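Local structure of telomere length regulator taz1 (4ZMI) at residues I2-A8 / Y87-F91; L10-D14 / T67-L71. The protein binds double-stranded telomeric DNA and regulates telomere length and function in fission yeast, this chain being its helical, TRF-family domain. Residues are numbered along the deposited sequence.

Both contacts hang on the N-terminal part of helix 5-35, in the all-helical domain of Taz1, and their centres lie about 9 Å apart. Contact 1 sets the entry to that helix (2-8) against the short helix 85-91; contact 2, one turn further on, sets 10-14 against the end of helix 52-68 and the turn after it. Each is partly buried, with an aromatic interior and a more exposed margin. Their chemistry differs: contact 1 is apolar and aromatic, whereas contact 2 adds a hydrogen bond and a salt bridge on one carboxylate. W3 joins them, its NE1 lying 3.0 Å from Y69 O in a probable hydrogen bond, and V12 CG2 packs 3.6 Å from F91 CE2.

Contact 1 of 2, residues I2-A8 / Y87-F91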
ATOM      1  N   ILE A   2       8.985 -15.575   3.172  1.00 55.35           N
ATOM      2  CA  ILE A   2       8.722 -15.910   4.568  1.00 47.14           C
ATOM      3  C   ILE A   2       9.053 -14.737   5.466  1.00 46.29           C
ATOM      4  O   ILE A   2      10.144 -14.210   5.435  1.00 54.97           O
ATOM      5  CB  ILE A   2       9.527 -17.127   5.015  1.00 56.57           C
ATOM      6  CG1 ILE A   2       9.053 -18.362   4.265  1.00 58.79           C
ATOM      7  CG2 ILE A   2       9.353 -17.361   6.506  1.00 60.82           C
ATOM      8  CD1 ILE A   2       9.903 -19.572   4.492  1.00 60.59           C
ATOM      9  N   TRP A   3       8.083 -14.311   6.253  1.00 43.70           N
ATOM     10  CA  TRP A   3       8.276 -13.192   7.150  1.00 41.55           C
ATOM     11  C   TRP A   3       9.077 -13.772   8.329  1.00 53.01           C
ATOM     12  O   TRP A   3       8.635 -14.707   8.992  1.00 52.22           O
ATOM     13  CB  TRP A   3       6.910 -12.611   7.514  1.00 46.75           C
ATOM     14  CG  TRP A   3       6.923 -11.389   8.368  1.00 55.98           C
ATOM     15  CD1 TRP A   3       8.010 -10.663   8.751  1.00 50.32           C
ATOM     16  CD2 TRP A   3       5.775 -10.741   8.949  1.00 50.26           C
ATOM     17  NE1 TRP A   3       7.609  -9.601   9.524  1.00 53.05           N
ATOM     18  CE2 TRP A   3       6.250  -9.630   9.662  1.00 50.93           C
ATOM     19  CE3 TRP A   3       4.408 -10.998   8.920  1.00 43.28           C
ATOM     20  CZ2 TRP A   3       5.393  -8.766  10.345  1.00 51.82           C
ATOM     21  CZ3 TRP A   3       3.566 -10.137   9.604  1.00 51.67           C
ATOM     22  CH2 TRP A   3       4.060  -9.036  10.300  1.00 50.18           C
ATOM     23  N   ASP A   4      10.271 -13.232   8.541  1.00 56.58           N
ATOM     24  CA  ASP A   4      11.143 -13.563   9.664  1.00 53.74           C
ATOM     25  C   ASP A   4      10.251 -13.615  10.921  1.00 51.59           C
ATOM     26  O   ASP A   4       9.553 -12.646  11.240  1.00 52.49           O
ATOM     27  CB  ASP A   4      12.260 -12.513   9.709  1.00 55.93           C
ATOM     28  CG  ASP A   4      13.361 -12.870  10.692  1.00 67.20           C
ATOM     29  OD1 ASP A   4      13.041 -13.343  11.791  1.00 62.94           O
ATOM     30  OD2 ASP A   4      14.546 -12.679  10.359  1.00 77.33           O
ATOM     31  N   ILE A   5      10.277 -14.755  11.618  1.00 56.20           N
ATOM     32  CA  ILE A   5       9.301 -15.031  12.678  1.00 62.04           C
ATOM     33  C   ILE A   5       9.790 -14.331  13.930  1.00 68.24           C
ATOM     34  O   ILE A   5       8.999 -13.835  14.731  1.00 69.19           O
ATOM     35  CB  ILE A   5       9.045 -16.534  12.958  1.00 59.49           C
ATOM     36  CG1 ILE A   5       7.845 -16.722  13.878  1.00 57.69           C
ATOM     37  CG2 ILE A   5      10.264 -17.216  13.559  1.00 48.29           C
ATOM     38  CD1 ILE A   5       6.573 -16.264  13.285  1.00 51.97           C
ATOM     39  N   GLU A   6      11.105 -14.274  14.075  1.00 67.40           N
ATOM     40  CA  GLU A   6      11.704 -13.549  15.169  1.00 63.28           C
ATOM     41  C   GLU A   6      11.428 -12.068  15.052  1.00 61.46           C
ATOM     42  O   GLU A   6      10.987 -11.458  16.024  1.00 64.89           O
ATOM     43  CB  GLU A   6      13.205 -13.801  15.211  1.00 71.79           C
ATOM     44  CG  GLU A   6      13.565 -15.122  15.834  1.00 85.51           C
ATOM     45  CD  GLU A   6      15.048 -15.344  15.839  1.00 96.54           C
ATOM     46  OE1 GLU A   6      15.702 -14.916  16.812  1.00105.30           O
ATOM     47  OE2 GLU A   6      15.560 -15.932  14.863  1.00100.60           O
ATOM     48  N   LYS A   7      11.670 -11.488  13.871  1.00 66.38           N
ATOM     49  CA  LYS A   7      11.390 -10.050  13.661  1.00 65.08           C
ATOM     50  C   LYS A   7       9.918  -9.714  13.787  1.00 60.94           C
ATOM     51  O   LYS A   7       9.556  -8.670  14.335  1.00 66.39           O
ATOM     52  CB  LYS A   7      11.953  -9.523  12.338  1.00 62.77           C
ATOM     53  CG  LYS A   7      13.461  -9.437  12.351  1.00 70.35           C
ATOM     54  CD  LYS A   7      14.028  -9.219  10.972  1.00 73.23           C
ATOM     55  CE  LYS A   7      15.535  -9.011  11.050  1.00 77.84           C
ATOM     56  NZ  LYS A   7      16.194  -9.411   9.780  1.00 78.10           N
ATOM     57  N   ALA A   8       9.067 -10.594  13.279  1.00 65.35           N
ATOM     58  CA  ALA A   8       7.629 -10.373  13.354  1.00 65.68           C
ATOM     59  C   ALA A   8       7.229 -10.425  14.814  1.00 71.01           C
ATOM     60  O   ALA A   8       6.359  -9.683  15.264  1.00 70.26           O
ATOM     61  CB  ALA A   8       6.896 -11.436  12.570  1.00 63.36           C
ATOM     62  N   TYR A  87       1.324 -16.610  12.036  1.00 62.76           N
ATOM     63  CA  TYR A  87       1.244 -15.150  12.047  1.00 57.11           C
ATOM     64  C   TYR A  87      -0.112 -14.665  12.531  1.00 57.15           C
ATOM     65  O   TYR A  87      -0.206 -13.655  13.247  1.00 62.57           O
ATOM     66  CB  TYR A  87       1.622 -14.561  10.684  1.00 58.25           C
ATOM     67  CG  TYR A  87       3.015 -14.953  10.285  1.00 55.31           C
ATOM     68  CD1 TYR A  87       3.259 -16.171   9.673  1.00 57.28           C
ATOM     69  CD2 TYR A  87       4.093 -14.124  10.551  1.00 54.58           C
ATOM     70  CE1 TYR A  87       4.539 -16.558   9.321  1.00 51.21           C
ATOM     71  CE2 TYR A  87       5.383 -14.499  10.196  1.00 53.32           C
ATOM     72  CZ  TYR A  87       5.593 -15.719   9.589  1.00 51.88           C
ATOM     73  OH  TYR A  87       6.850 -16.117   9.228  1.00 56.31           O
ATOM     74  N   TRP A  88      -1.161 -15.387  12.155  1.00 62.82           N
ATOM     75  CA  TRP A  88      -2.497 -15.103  12.683  1.00 74.49           C
ATOM     76  C   TRP A  88      -2.460 -15.006  14.209  1.00 74.46           C
ATOM     77  O   TRP A  88      -2.813 -13.975  14.786  1.00 72.70           O
ATOM     78  CB  TRP A  88      -3.468 -16.208  12.276  1.00 85.17           C
ATOM     79  CG  TRP A  88      -4.908 -15.788  12.204  1.00101.61           C
ATOM     80  CD1 TRP A  88      -5.469 -14.640  12.694  1.00107.74           C
ATOM     81  CD2 TRP A  88      -5.965 -16.517  11.580  1.00106.82           C
ATOM     82  NE1 TRP A  88      -6.813 -14.615  12.410  1.00114.79           N
ATOM     83  CE2 TRP A  88      -7.142 -15.755  11.725  1.00114.85           C
ATOM     84  CE3 TRP A  88      -6.030 -17.741  10.908  1.00 98.38           C
ATOM     85  CZ2 TRP A  88      -8.368 -16.182  11.224  1.00113.23           C
ATOM     86  CZ3 TRP A  88      -7.238 -18.161  10.412  1.00 98.15           C
ATOM     87  CH2 TRP A  88      -8.396 -17.387  10.574  1.00107.24           C
ATOM     88  N   CYS A  89      -1.995 -16.076  14.855  1.00 75.64           N
ATOM     89  CA  CYS A  89      -1.967 -16.122  16.315  1.00 78.85           C
ATOM     90  C   CYS A  89      -1.159 -14.973  16.881  1.00 81.75           C
ATOM     91  O   CYS A  89      -1.575 -14.325  17.836  1.00 93.72           O
ATOM     92  CB  CYS A  89      -1.387 -17.440  16.795  1.00 77.92           C
ATOM     93  SG  CYS A  89      -2.203 -18.848  16.066  1.00 89.88           S
ATOM     94  N   LEU A  90      -0.003 -14.716  16.281  1.00 71.01           N
ATOM     95  CA  LEU A  90       0.825 -13.607  16.725  1.00 70.97           C
ATOM     96  C   LEU A  90       0.106 -12.268  16.661  1.00 74.84           C
ATOM     97  O   LEU A  90       0.309 -11.435  17.541  1.00 80.30           O
ATOM     98  CB  LEU A  90       2.121 -13.529  15.923  1.00 71.42           C
ATOM     99  CG  LEU A  90       3.203 -14.534  16.323  1.00 77.16           C
ATOM    100  CD1 LEU A  90       4.246 -14.593  15.243  1.00 77.38           C
ATOM    101  CD2 LEU A  90       3.845 -14.154  17.651  1.00 75.46           C
ATOM    102  N   PHE A  91      -0.729 -12.055  15.639  1.00 74.10           N
ATOM    103  CA  PHE A  91      -1.245 -10.700  15.376  1.00 75.89           C
ATOM    104  C   PHE A  91      -2.746 -10.467  15.494  1.00 83.04           C
ATOM    105  O   PHE A  91      -3.190  -9.318  15.578  1.00 83.01           O
ATOM    106  CB  PHE A  91      -0.765 -10.192  14.020  1.00 69.90           C
ATOM    107  CG  PHE A  91       0.684  -9.873  13.989  1.00 66.49           C
ATOM    108  CD1 PHE A  91       1.559 -10.674  13.283  1.00 63.03           C
ATOM    109  CD2 PHE A  91       1.178  -8.786  14.684  1.00 68.09           C
ATOM    110  CE1 PHE A  91       2.897 -10.389  13.251  1.00 56.33           C
ATOM    111  CE2 PHE A  91       2.518  -8.495  14.666  1.00 65.23           C
ATOM    112  CZ  PHE A  91       3.379  -9.294  13.957  1.00 64.19           C
TER
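Y87, buried, its CA-to-CB bond pointing toward the 2-8 segment, does most of the work from helix 85-91. Its ring lies nearly parallel to the six-membered ring of W3 (planes at 9°), but slid so far aside, with centroids 5.5 Å apart, that they barely overlap; W3 CE3 to Y87 CD2 is 3.5 Å. I5 CD1 sits over a face of Y87 in a CH-pi contact, 4.2 Å from the ring centroid, while A8 CB lies at the ring edge, 4.2 Å from Y87 CE2. Further on, L90 CD1 meets I5 CD1 at 3.5 Å. F91 closes the aromatic cluster: its ring is within 3° of parallel to that of W3, again displaced, with F91 CE1 3.4 Å from W3 CH2, and F91 CZ is 3.3 Å from A8 O. D4 caps helix 5-35, its OD1 accepting from K7 N (3.1 Å). Cohesion between the segments therefore comes from burying apolar and aromatic surface where the start of helix 5-35 meets helix 85-91.

Contact 2 of 2, residues L10-D14 / T67-L71; sequences LLVND and TKYGL
Residues 10-14 form a turn of helix within helix 5-35, with D14 N hydrogen-bonded to L10 O at 3.1 Å. On the other segment, helix 52-68 ends with T67 and K68; Y69 (phi/psi -97/8) is the first residue to leave helical geometry, and G70 follows at positive phi (79/15), leading into a loop at L71 (-77/86). L11 and Y69 set the register, their CA atoms 5.7 Å apart.

The apolar part centres on Y69, whose CA-to-CB bond points toward the helix (chi1 m, -54°). L11, with chi1 t and chi2 p, puts CD1 over a ring face, a CH-pi contact 3.7 Å from the centroid and 17° off the normal. L11 CA is 3.5 Å from Y69 CD2, and L10 CB is 4.2 Å from Y69 CE2. L10 CD1 lies 4.4 Å from K68 CG.

The polar part gathers on D14 (chi1 m, -46°). Y69 OH donates to D14 OD2 at 2.7 Å, near the ring plane, and K68, all-trans, brings NZ within 3.6 Å of D14 OD2 as a salt bridge.

Beyond the segments, Y69 O accepts from W3 NE1. The end of helix 52-68 thus packs on helix 5-35 through a tyrosine covered on one face by leucine and tied to aspartate, a helix-helix contact within Taz1's all-helical domain.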
ATOM      1  N   LEU A  10       9.158  -9.693  17.471  1.00 65.01           N
ATOM      2  CA  LEU A  10       9.491  -8.346  17.964  1.00 68.36           C
ATOM      3  C   LEU A  10       8.405  -7.313  17.667  1.00 71.62           C
ATOM      4  O   LEU A  10       8.173  -6.424  18.485  1.00 79.58           O
ATOM      5  CB  LEU A  10      10.792  -7.824  17.360  1.00 70.40           C
ATOM      6  CG  LEU A  10      12.136  -8.477  17.666  1.00 83.55           C
ATOM      7  CD1 LEU A  10      13.229  -7.769  16.866  1.00 85.83           C
ATOM      8  CD2 LEU A  10      12.450  -8.451  19.170  1.00 87.40           C
ATOM      9  N   LEU A  11       7.752  -7.405  16.502  1.00 62.59           N
ATOM     10  CA  LEU A  11       6.738  -6.401  16.136  1.00 63.67           C
ATOM     11  C   LEU A  11       5.546  -6.505  17.084  1.00 69.81           C
ATOM     12  O   LEU A  11       4.971  -5.494  17.472  1.00 68.14           O
ATOM     13  CB  LEU A  11       6.298  -6.489  14.648  1.00 57.14           C
ATOM     14  CG  LEU A  11       5.352  -5.380  14.136  1.00 69.29           C
ATOM     15  CD1 LEU A  11       5.944  -4.012  14.383  1.00 65.02           C
ATOM     16  CD2 LEU A  11       4.961  -5.521  12.638  1.00 66.59           C
ATOM     17  N   VAL A  12       5.198  -7.727  17.482  1.00 73.39           N
ATOM     18  CA  VAL A  12       4.140  -7.923  18.469  1.00 83.35           C
ATOM     19  C   VAL A  12       4.442  -7.121  19.745  1.00 89.69           C
ATOM     20  O   VAL A  12       3.559  -6.464  20.303  1.00 86.06           O
ATOM     21  CB  VAL A  12       3.956  -9.422  18.802  1.00 82.00           C
ATOM     22  CG1 VAL A  12       2.813  -9.638  19.806  1.00 76.87           C
ATOM     23  CG2 VAL A  12       3.711 -10.223  17.531  1.00 76.03           C
ATOM     24  N   ASN A  13       5.702  -7.158  20.174  1.00 94.15           N
ATOM     25  CA  ASN A  13       6.145  -6.454  21.383  1.00 99.90           C
ATOM     26  C   ASN A  13       6.089  -4.922  21.275  1.00101.01           C
ATOM     27  O   ASN A  13       5.592  -4.252  22.173  1.00111.92           O
ATOM     28  CB  ASN A  13       7.559  -6.902  21.792  1.00101.11           C
ATOM     29  CG  ASN A  13       7.581  -8.282  22.450  1.00108.02           C
ATOM     30  OD1 ASN A  13       6.536  -8.899  22.665  1.00113.41           O
ATOM     31  ND2 ASN A  13       8.779  -8.771  22.765  1.00105.66           N
ATOM     32  N   ASP A  14       6.589  -4.370  20.175  1.00 93.27           N
ATOM     33  CA  ASP A  14       6.685  -2.919  20.028  1.00 85.53           C
ATOM     34  C   ASP A  14       5.532  -2.337  19.250  1.00 84.87           C
ATOM     35  O   ASP A  14       5.590  -1.195  18.783  1.00 88.77           O
ATOM     36  CB  ASP A  14       7.970  -2.568  19.308  1.00 80.10           C
ATOM     37  CG  ASP A  14       9.143  -3.321  19.852  1.00 86.85           C
ATOM     38  OD1 ASP A  14       9.112  -3.652  21.055  1.00 90.45           O
ATOM     39  OD2 ASP A  14      10.085  -3.589  19.079  1.00 90.20           O
ATOM     40  N   THR A  67      13.600  -2.591   8.607  1.00 69.60           N
ATOM     41  CA  THR A  67      14.734  -3.452   8.929  1.00 70.98           C
ATOM     42  C   THR A  67      14.506  -4.226  10.213  1.00 77.20           C
ATOM     43  O   THR A  67      14.735  -5.433  10.269  1.00 81.27           O
ATOM     44  CB  THR A  67      16.038  -2.652   9.063  1.00 74.60           C
ATOM     45  OG1 THR A  67      16.358  -2.051   7.801  1.00 83.01           O
ATOM     46  CG2 THR A  67      17.185  -3.574   9.476  1.00 72.83           C
ATOM     47  N   LYS A  68      14.053  -3.529  11.248  1.00 82.28           N
ATOM     48  CA  LYS A  68      13.876  -4.169  12.548  1.00 81.76           C
ATOM     49  C   LYS A  68      12.767  -5.218  12.516  1.00 73.88           C
ATOM     50  O   LYS A  68      12.948  -6.313  13.038  1.00 67.47           O
ATOM     51  CB  LYS A  68      13.606  -3.138  13.650  1.00 83.07           C
ATOM     52  CG  LYS A  68      13.417  -3.748  15.023  1.00 89.57           C
ATOM     53  CD  LYS A  68      13.356  -2.687  16.104  1.00 96.26           C
ATOM     54  CE  LYS A  68      13.259  -3.327  17.478  1.00100.74           C
ATOM     55  NZ  LYS A  68      13.389  -2.323  18.567  1.00108.80           N
ATOM     56  N   TYR A  69      11.633  -4.895  11.892  1.00 66.68           N
ATOM     57  CA  TYR A  69      10.482  -5.788  11.945  1.00 61.65           C
ATOM     58  C   TYR A  69      10.323  -6.702  10.739  1.00 59.87           C
ATOM     59  O   TYR A  69       9.335  -7.419  10.630  1.00 62.40           O
ATOM     60  CB  TYR A  69       9.213  -5.019  12.250  1.00 68.16           C
ATOM     61  CG  TYR A  69       9.379  -4.199  13.496  1.00 82.54           C
ATOM     62  CD1 TYR A  69       9.491  -2.820  13.435  1.00 89.58           C
ATOM     63  CD2 TYR A  69       9.473  -4.811  14.735  1.00 86.14           C
ATOM     64  CE1 TYR A  69       9.661  -2.073  14.579  1.00 94.06           C
ATOM     65  CE2 TYR A  69       9.642  -4.073  15.879  1.00 93.85           C
ATOM     66  CZ  TYR A  69       9.736  -2.705  15.796  1.00 99.14           C
ATOM     67  OH  TYR A  69       9.909  -1.966  16.939  1.00113.08           O
ATOM     68  N   GLY A  70      11.325  -6.709   9.866  1.00 54.12           N
ATOM     69  CA  GLY A  70      11.399  -7.717   8.828  1.00 51.57           C
ATOM     70  C   GLY A  70      10.506  -7.478   7.618  1.00 57.25           C
ATOM     71  O   GLY A  70      10.290  -8.389   6.820  1.00 60.24           O
ATOM     72  N   LEU A  71       9.984  -6.259   7.481  1.00 52.40           N
ATOM     73  CA  LEU A  71       9.057  -5.953   6.386  1.00 53.08           C
ATOM     74  C   LEU A  71       9.797  -5.784   5.064  1.00 46.25           C
ATOM     75  O   LEU A  71      10.105  -4.665   4.663  1.00 62.80           O
ATOM     76  CB  LEU A  71       8.251  -4.683   6.682  1.00 56.46           C
ATOM     77  CG  LEU A  71       7.435  -4.713   7.978  1.00 60.54           C
ATOM     78  CD1 LEU A  71       6.450  -3.546   7.980  1.00 58.15           C
ATOM     79  CD2 LEU A  71       6.703  -6.029   8.148  1.00 51.75           C
TER